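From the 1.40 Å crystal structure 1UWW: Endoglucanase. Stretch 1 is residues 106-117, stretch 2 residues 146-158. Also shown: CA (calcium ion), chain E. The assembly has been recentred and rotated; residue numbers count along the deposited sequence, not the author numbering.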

ATOM      1  N   ASN A 106       3.740   5.762  -3.683  1.00 17.93           N
ATOM      2  CA  ASN A 106       3.011   5.142  -2.586  1.00 18.01           C
ATOM      3  C   ASN A 106       3.627   5.580  -1.279  1.00 18.62           C
ATOM      4  O   ASN A 106       4.819   5.299  -1.032  1.00 20.31           O
ATOM      5  CB  ASN A 106       3.065   3.613  -2.670  1.00 18.50           C
ATOM      6  CG  ASN A 106       2.097   3.016  -3.684  1.00 19.39           C
ATOM      7  OD1 ASN A 106       2.219   1.812  -4.035  1.00 23.61           O
ATOM      8  ND2 ASN A 106       1.148   3.787  -4.125  1.00 19.74           N
ATOM      9  N   ILE A 107       2.827   6.201  -0.422  1.00 17.22           N
ATOM     10  CA  ILE A 107       3.264   6.638   0.900  1.00 17.08           C
ATOM     11  C   ILE A 107       2.756   5.638   1.947  1.00 16.36           C
ATOM     12  O   ILE A 107       1.539   5.375   2.023  1.00 16.94           O
ATOM     13  CB  ILE A 107       2.746   8.065   1.198  1.00 17.57           C
ATOM     14  CG1 ILE A 107       3.288   9.026   0.133  1.00 18.89           C
ATOM     15  CG2 ILE A 107       3.168   8.480   2.586  1.00 18.67           C
ATOM     16  CD1 ILE A 107       2.808  10.428   0.302  1.00 19.70           C
ATOM     17  N   ASN A 108       3.665   5.065   2.737  1.00 16.40           N
ATOM     18  CA  ASN A 108       3.323   4.151   3.811  1.00 17.19           C
ATOM     19  C   ASN A 108       3.826   4.641   5.137  1.00 17.71           C
ATOM     20  O   ASN A 108       4.774   5.401   5.238  1.00 16.89           O
ATOM     21  CB  ASN A 108       3.897   2.757   3.528  1.00 18.57           C
ATOM     22  CG  ASN A 108       3.122   2.003   2.439  1.00 21.55           C
ATOM     23  OD1 ASN A 108       3.614   1.868   1.339  1.00 26.01           O
ATOM     24  ND2 ASN A 108       1.860   1.616   2.738  1.00 22.42           N
ATOM     25  N   LEU A 109       3.126   4.235   6.181  1.00 17.85           N
ATOM     26  CA  LEU A 109       3.401   4.669   7.541  1.00 18.08           C
ATOM     27  C   LEU A 109       3.642   3.438   8.403  1.00 18.07           C
ATOM     28  O   LEU A 109       2.815   2.524   8.441  1.00 17.63           O
ATOM     29  CB  LEU A 109       2.195   5.440   8.049  1.00 19.04           C
ATOM     30  CG  LEU A 109       2.199   5.916   9.493  1.00 21.16           C
ATOM     31  CD1 LEU A 109       3.256   6.953   9.737  1.00 22.39           C
ATOM     32  CD2 LEU A 109       0.814   6.505   9.878  1.00 22.67           C
ATOM     33  N   VAL A 110       4.756   3.439   9.116  1.00 17.75           N
ATOM     34  CA  VAL A 110       5.218   2.324   9.929  1.00 17.93           C
ATOM     35  C   VAL A 110       5.578   2.842  11.307  1.00 17.49           C
ATOM     36  O   VAL A 110       6.091   3.956  11.457  1.00 18.54           O
ATOM     37  CB  VAL A 110       6.449   1.632   9.295  1.00 19.69           C
ATOM     38  CG1 VAL A 110       7.025   0.531  10.197  1.00 22.11           C
ATOM     39  CG2 VAL A 110       6.082   1.090   7.934  1.00 21.60           C
ATOM     40  N   PHE A 111       5.240   2.080  12.341  1.00 16.82           N
ATOM     41  CA  PHE A 111       5.760   2.281  13.679  1.00 17.88           C
ATOM     42  C   PHE A 111       6.542   1.061  14.106  1.00 17.53           C
ATOM     43  O   PHE A 111       6.382  -0.027  13.545  1.00 18.06           O
ATOM     44  CB  PHE A 111       4.623   2.515  14.690  1.00 17.80           C
ATOM     45  CG  PHE A 111       3.739   3.672  14.355  1.00 19.34           C
ATOM     46  CD1 PHE A 111       4.149   4.978  14.574  1.00 18.33           C
ATOM     47  CD2 PHE A 111       2.488   3.469  13.814  1.00 21.88           C
ATOM     48  CE1 PHE A 111       3.306   6.038  14.258  1.00 19.34           C
ATOM     49  CE2 PHE A 111       1.665   4.534  13.513  1.00 22.12           C
ATOM     50  CZ  PHE A 111       2.089   5.796  13.730  1.00 19.93           C
ATOM     51  N   GLN A 112       7.377   1.218  15.107  1.00 17.62           N
ATOM     52  CA  GLN A 112       8.177   0.095  15.592  1.00 17.82           C
ATOM     53  C   GLN A 112       8.036  -0.144  17.112  1.00 18.53           C
ATOM     54  O   GLN A 112       9.023  -0.057  17.856  1.00 19.69           O
ATOM     55  CB  GLN A 112       9.636   0.329  15.196  1.00 19.34           C
ATOM     56  CG  GLN A 112       9.859   0.551  13.714  1.00 19.72           C
ATOM     57  CD  GLN A 112      11.293   0.310  13.330  1.00 22.62           C
ATOM     58  OE1 GLN A 112      12.065   1.245  13.188  1.00 23.00           O
ATOM     59  NE2 GLN A 112      11.661  -0.954  13.197  1.00 24.09           N
ATOM     60  N   PRO A 113       6.838  -0.501  17.569  1.00 19.58           N
ATOM     61  CA  PRO A 113       6.620  -0.807  18.993  1.00 20.02           C
ATOM     62  C   PRO A 113       7.416  -2.056  19.415  1.00 22.14           C
ATOM     63  O   PRO A 113       7.224  -3.100  18.817  1.00 21.49           O
ATOM     64  CB  PRO A 113       5.119  -1.109  19.085  1.00 20.37           C
ATOM     65  CG  PRO A 113       4.695  -1.416  17.671  1.00 21.41           C
ATOM     66  CD  PRO A 113       5.622  -0.700  16.769  1.00 19.95           C
ATOM     67  N   PRO A 114       8.288  -1.954  20.418  1.00 24.13           N
ATOM     68  CA  PRO A 114       8.986  -3.157  20.917  1.00 25.61           C
ATOM     69  C   PRO A 114       8.047  -4.277  21.363  1.00 27.25           C
ATOM     70  O   PRO A 114       8.449  -5.436  21.328  1.00 28.95           O
ATOM     71  CB  PRO A 114       9.797  -2.623  22.101  1.00 26.38           C
ATOM     72  CG  PRO A 114      10.016  -1.215  21.787  1.00 26.52           C
ATOM     73  CD  PRO A 114       8.732  -0.732  21.109  1.00 25.03           C
ATOM     74  N   THR A 115       6.823  -3.952  21.759  1.00 27.74           N
ATOM     75  CA  THR A 115       5.850  -4.987  22.139  1.00 29.24           C
ATOM     76  C   THR A 115       5.181  -5.698  20.962  1.00 29.45           C
ATOM     77  O   THR A 115       4.471  -6.693  21.179  1.00 31.54           O
ATOM     78  CB  THR A 115       4.746  -4.413  23.038  1.00 29.41           C
ATOM     79  OG1 THR A 115       4.092  -3.318  22.375  1.00 31.02           O
ATOM     80  CG2 THR A 115       5.313  -3.835  24.304  1.00 30.66           C
ATOM     81  N   ASN A 116       5.323  -5.179  19.735  1.00 29.24           N
ATOM     82  CA  ASN A 116       4.863  -5.889  18.533  1.00 29.24           C
ATOM     83  C   ASN A 116       5.931  -6.100  17.476  1.00 28.07           C
ATOM     84  O   ASN A 116       5.761  -5.728  16.311  1.00 27.01           O
ATOM     85  CB  ASN A 116       3.646  -5.214  17.869  1.00 30.49           C
ATOM     86  CG  ASN A 116       2.796  -6.214  17.063  1.00 33.27           C
ATOM     87  OD1 ASN A 116       1.955  -6.929  17.634  1.00 36.91           O
ATOM     88  ND2 ASN A 116       3.037  -6.295  15.748  1.00 33.12           N
ATOM     89  N   GLY A 117       7.044  -6.703  17.861  1.00 26.63           N
ATOM     90  CA  GLY A 117       8.030  -7.129  16.887  1.00 26.20           C
ATOM     91  C   GLY A 117       8.729  -5.993  16.158  1.00 24.88           C
ATOM     92  O   GLY A 117       9.343  -6.212  15.108  1.00 25.26           O
TER
HETATM   93 CA    CA E1194      -3.585  20.345   5.890  1.00 36.81          CA
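Stretch 2 146-158: EVKINVRDITNIQ

Stretch 2 packs against stretch 1 mainly through apolar side chains, with an asparagine pair at the loop end, strand facing strand at one end and loop facing loop at the other, with no direct hydrogen bond between them. Residues 146-150 are extended, continuing a strand that begins earlier in the chain, and run in the same general sense as strand 106-111. The two axes cross at -46° and approach to 8.6 Å, a spacing too wide for backbone pairing but suited to interleaved side chains.

The register is set by Ile107 opposite Val147, with CA to CA 8.7 Å, and by Leu109 opposite Ile149, where the CA atoms are 7.6 Å apart. Because side chains alternate along an extended strand, Ile107, Leu109 and Phe111 direct their CA-to-CB bonds toward stretch 2, whereas Asn108 and Val110 point away. Val147 and Ile149 answer from the other strand, while Lys148 between them takes no part in the contact. Ile107 CD1 lies 4.2 Å from Val147 CG2, and Ile107 CG2 reaches Ile149 CD1 at 4.3 Å. Ile149, with chi1 m and chi2 t, also meets the next residue of stretch 1 that points toward it, its CG2 lying 3.9 Å from Leu109 CD2. That same leucine methyl makes the closest apolar contact, 3.6 Å between Leu109 CD2 and Val151 CG1.

Beyond Asn150 the chain leaves the extended conformation in a type I turn from Val151 to Ile154, closed by the 3.2 Å hydrogen bond from Ile154 N to Val151 O. Asn150 points away from stretch 1 and supports the turn instead: its OD1 accepts a 2.9 Å hydrogen bond from Asp153 N. The turn brings both of its end residues to Phe111. Val151 CG1 and Ile154 CD1 lie 4.0 and 4.2 Å from Phe111 CE2, at the edge of the ring and near its plane, so these two residues meet the ring at its edge.

Past the turn, the contact continues between loops. Ile157, its CA-to-CB bond sideways to stretch 1, places CG2 4.3 Å from Pro113 CG. Asn116 and Asn156 face each other with their CA atoms 7.0 Å apart, and Asn116 OD1 comes within 3.5 Å of Asn156 CB, a contact with carbon rather than a polar link. Water 1 supplies a bridge here, donating to Asn156 O at 3.2 Å and hydrogen-bonding Thr115 OG1 at 2.9 Å. At the opposite end of stretch 2, Glu146 lies clear of the interface and binds the calcium ion, with Glu146 OE1 2.6 Å and Glu146 OE2 2.7 Å from the calcium ion.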

ATOM      1  N   GLU A 146      -3.265  16.520   0.883  1.00 20.14           N
ATOM      2  CA  GLU A 146      -3.626  16.336   2.282  1.00 21.53           C
ATOM      3  C   GLU A 146      -3.509  14.867   2.618  1.00 20.92           C
ATOM      4  O   GLU A 146      -4.456  14.097   2.420  1.00 22.44           O
ATOM      5  CB  GLU A 146      -5.068  16.798   2.458  1.00 23.34           C
ATOM      6  CG  GLU A 146      -5.239  18.284   2.284  1.00 27.86           C
ATOM      7  CD  GLU A 146      -4.749  19.022   3.493  1.00 33.63           C
ATOM      8  OE1 GLU A 146      -4.326  18.342   4.464  1.00 36.91           O
ATOM      9  OE2 GLU A 146      -4.796  20.271   3.494  1.00 38.02           O
ATOM     10  N   VAL A 147      -2.341  14.440   3.051  1.00 18.98           N
ATOM     11  CA  VAL A 147      -2.115  13.036   3.336  1.00 18.56           C
ATOM     12  C   VAL A 147      -2.812  12.692   4.655  1.00 18.89           C
ATOM     13  O   VAL A 147      -2.650  13.387   5.631  1.00 20.06           O
ATOM     14  CB  VAL A 147      -0.633  12.710   3.355  1.00 18.83           C
ATOM     15  CG1 VAL A 147      -0.388  11.236   3.698  1.00 18.82           C
ATOM     16  CG2 VAL A 147      -0.026  13.084   1.996  1.00 19.42           C
ATOM     17  N   LYS A 148      -3.663  11.673   4.622  1.00 18.91           N
ATOM     18  CA  LYS A 148      -4.436  11.267   5.799  1.00 19.73           C
ATOM     19  C   LYS A 148      -4.417   9.748   5.826  1.00 20.28           C
ATOM     20  O   LYS A 148      -4.925   9.127   4.912  1.00 22.27           O
ATOM     21  CB  LYS A 148      -5.868  11.816   5.705  1.00 21.80           C
ATOM     22  CG  LYS A 148      -6.788  11.513   6.843  1.00 25.38           C
ATOM     23  CD  LYS A 148      -8.110  12.300   6.691  1.00 30.00           C
ATOM     24  CE  LYS A 148      -9.041  12.205   7.892  1.00 31.99           C
ATOM     25  NZ  LYS A 148      -9.866  13.444   8.045  1.00 36.64           N
ATOM     26  N   ILE A 149      -3.728   9.186   6.821  1.00 18.52           N
ATOM     27  CA  ILE A 149      -3.522   7.738   6.902  1.00 19.19           C
ATOM     28  C   ILE A 149      -4.166   7.225   8.192  1.00 18.77           C
ATOM     29  O   ILE A 149      -3.872   7.703   9.272  1.00 18.66           O
ATOM     30  CB  ILE A 149      -2.019   7.377   6.851  1.00 19.16           C
ATOM     31  CG1 ILE A 149      -1.411   7.839   5.495  1.00 20.78           C
ATOM     32  CG2 ILE A 149      -1.808   5.892   7.032  1.00 21.09           C
ATOM     33  CD1 ILE A 149       0.076   7.854   5.445  1.00 23.02           C
ATOM     34  N   ASN A 150      -5.060   6.247   8.045  1.00 18.57           N
ATOM     35  CA  ASN A 150      -5.829   5.712   9.149  1.00 18.96           C
ATOM     36  C   ASN A 150      -4.962   4.795  10.006  1.00 17.67           C
ATOM     37  O   ASN A 150      -4.419   3.800   9.533  1.00 19.82           O
ATOM     38  CB  ASN A 150      -7.043   4.962   8.611  1.00 19.74           C
ATOM     39  CG  ASN A 150      -8.019   4.549   9.700  1.00 21.43           C
ATOM     40  OD1 ASN A 150      -7.632   3.995  10.724  1.00 22.71           O
ATOM     41  ND2 ASN A 150      -9.306   4.843   9.482  1.00 25.94           N
ATOM     42  N   VAL A 151      -4.832   5.161  11.271  1.00 18.10           N
ATOM     43  CA  VAL A 151      -4.146   4.335  12.266  1.00 18.26           C
ATOM     44  C   VAL A 151      -5.085   3.654  13.277  1.00 18.84           C
ATOM     45  O   VAL A 151      -4.653   2.780  14.021  1.00 18.96           O
ATOM     46  CB  VAL A 151      -3.062   5.132  13.024  1.00 18.20           C
ATOM     47  CG1 VAL A 151      -1.940   5.560  12.065  1.00 17.89           C
ATOM     48  CG2 VAL A 151      -3.641   6.358  13.729  1.00 18.85           C
ATOM     49  N   ARG A 152      -6.339   4.077  13.303  1.00 19.20           N
ATOM     50  CA  ARG A 152      -7.384   3.394  14.068  1.00 19.81           C
ATOM     51  C   ARG A 152      -7.480   1.939  13.624  1.00 21.15           C
ATOM     52  O   ARG A 152      -7.722   1.045  14.447  1.00 22.00           O
ATOM     53  CB  ARG A 152      -8.702   4.137  13.885  1.00 20.18           C
ATOM     54  CG  ARG A 152      -9.884   3.559  14.666  1.00 20.63           C
ATOM     55  CD  ARG A 152      -9.612   3.324  16.121  1.00 21.64           C
ATOM     56  NE  ARG A 152      -8.968   4.450  16.783  1.00 20.18           N
ATOM     57  CZ  ARG A 152      -8.385   4.366  17.972  1.00 21.53           C
ATOM     58  NH1 ARG A 152      -8.399   3.216  18.633  1.00 21.33           N
ATOM     59  NH2 ARG A 152      -7.764   5.393  18.528  1.00 19.62           N
ATOM     60  N   ASP A 153      -7.205   1.693  12.351  1.00 21.92           N
ATOM     61  CA  ASP A 153      -7.302   0.359  11.757  1.00 23.44           C
ATOM     62  C   ASP A 153      -6.112  -0.547  12.030  1.00 23.73           C
ATOM     63  O   ASP A 153      -6.114  -1.709  11.586  1.00 26.40           O
ATOM     64  CB  ASP A 153      -7.600   0.487  10.261  1.00 25.33           C
ATOM     65  CG  ASP A 153      -9.032   0.978  10.000  1.00 28.38           C
ATOM     66  OD1 ASP A 153      -9.844   0.972  10.961  1.00 36.86           O
ATOM     67  OD2 ASP A 153      -9.436   1.410   8.907  1.00 33.21           O
ATOM     68  N   ILE A 154      -5.120  -0.095  12.792  1.00 22.01           N
ATOM     69  CA  ILE A 154      -4.028  -0.973  13.222  1.00 21.18           C
ATOM     70  C   ILE A 154      -4.497  -1.737  14.443  1.00 22.46           C
ATOM     71  O   ILE A 154      -4.570  -1.191  15.531  1.00 22.36           O
ATOM     72  CB  ILE A 154      -2.731  -0.156  13.520  1.00 20.84           C
ATOM     73  CG1 ILE A 154      -2.263   0.607  12.274  1.00 21.18           C
ATOM     74  CG2 ILE A 154      -1.584  -1.065  13.980  1.00 21.10           C
ATOM     75  CD1 ILE A 154      -1.154   1.604  12.517  1.00 21.57           C
ATOM     76  N   THR A 155      -4.770  -3.025  14.268  1.00 23.35           N
ATOM     77  CA  THR A 155      -5.273  -3.838  15.373  1.00 24.31           C
ATOM     78  C   THR A 155      -4.200  -4.357  16.289  1.00 24.07           C
ATOM     79  O   THR A 155      -4.527  -4.733  17.414  1.00 25.11           O
ATOM     80  CB  THR A 155      -6.086  -5.029  14.884  1.00 24.46           C
ATOM     81  OG1 THR A 155      -5.262  -5.886  14.079  1.00 26.56           O
ATOM     82  CG2 THR A 155      -7.242  -4.569  13.998  1.00 25.20           C
ATOM     83  N   ASN A 156      -2.941  -4.363  15.861  1.00 24.19           N
ATOM     84  CA  ASN A 156      -1.860  -4.886  16.704  1.00 25.65           C
ATOM     85  C   ASN A 156      -1.191  -3.827  17.558  1.00 24.93           C
ATOM     86  O   ASN A 156      -0.079  -4.019  18.058  1.00 26.87           O
ATOM     87  CB  ASN A 156      -0.814  -5.604  15.865  1.00 26.25           C
ATOM     88  CG  ASN A 156      -1.079  -7.083  15.760  1.00 29.78           C
ATOM     89  OD1 ASN A 156      -1.468  -7.739  16.741  1.00 34.78           O
ATOM     90  ND2 ASN A 156      -0.852  -7.621  14.586  1.00 29.49           N
ATOM     91  N   ILE A 157      -1.858  -2.689  17.712  1.00 22.62           N
ATOM     92  CA  ILE A 157      -1.500  -1.756  18.768  1.00 22.17           C
ATOM     93  C   ILE A 157      -2.759  -1.431  19.541  1.00 21.54           C
ATOM     94  O   ILE A 157      -3.861  -1.688  19.098  1.00 22.38           O
ATOM     95  CB  ILE A 157      -0.828  -0.443  18.249  1.00 21.23           C
ATOM     96  CG1 ILE A 157      -1.812   0.393  17.429  1.00 21.42           C
ATOM     97  CG2 ILE A 157       0.479  -0.740  17.476  1.00 22.51           C
ATOM     98  CD1 ILE A 157      -1.242   1.667  16.874  1.00 22.51           C
ATOM     99  N   GLN A 158      -2.551  -0.867  20.719  1.00 20.26           N
ATOM    100  CA  GLN A 158      -3.619  -0.315  21.539  1.00 19.72           C
ATOM    101  C   GLN A 158      -3.394   1.174  21.687  1.00 19.69           C
ATOM    102  O   GLN A 158      -2.367   1.708  21.262  1.00 19.12           O
ATOM    103  CB  GLN A 158      -3.566  -0.989  22.888  1.00 19.53           C
ATOM    104  CG  GLN A 158      -3.845  -2.470  22.760  1.00 21.38           C
ATOM    105  CD  GLN A 158      -3.596  -3.232  23.999  1.00 23.32           C
ATOM    106  OE1 GLN A 158      -2.644  -2.959  24.746  1.00 25.96           O
ATOM    107  NE2 GLN A 158      -4.431  -4.233  24.216  1.00 23.93           N
TER
HETATM  108  O   HOH W   1       2.004  -4.221  20.510  1.00 43.04           O
HETATM  109  O   HOH W   2      -3.991  21.813   4.773  1.00 32.56           O
HETATM  110  O   HOH W   3      -5.773  21.338   6.709  1.00 46.53           O
HETATM  111  O   HOH W   4      -2.726  21.883   7.648  1.00 36.42           O
HETATM  112  O   HOH W   5      -2.804  18.247   6.941  1.00 27.56           O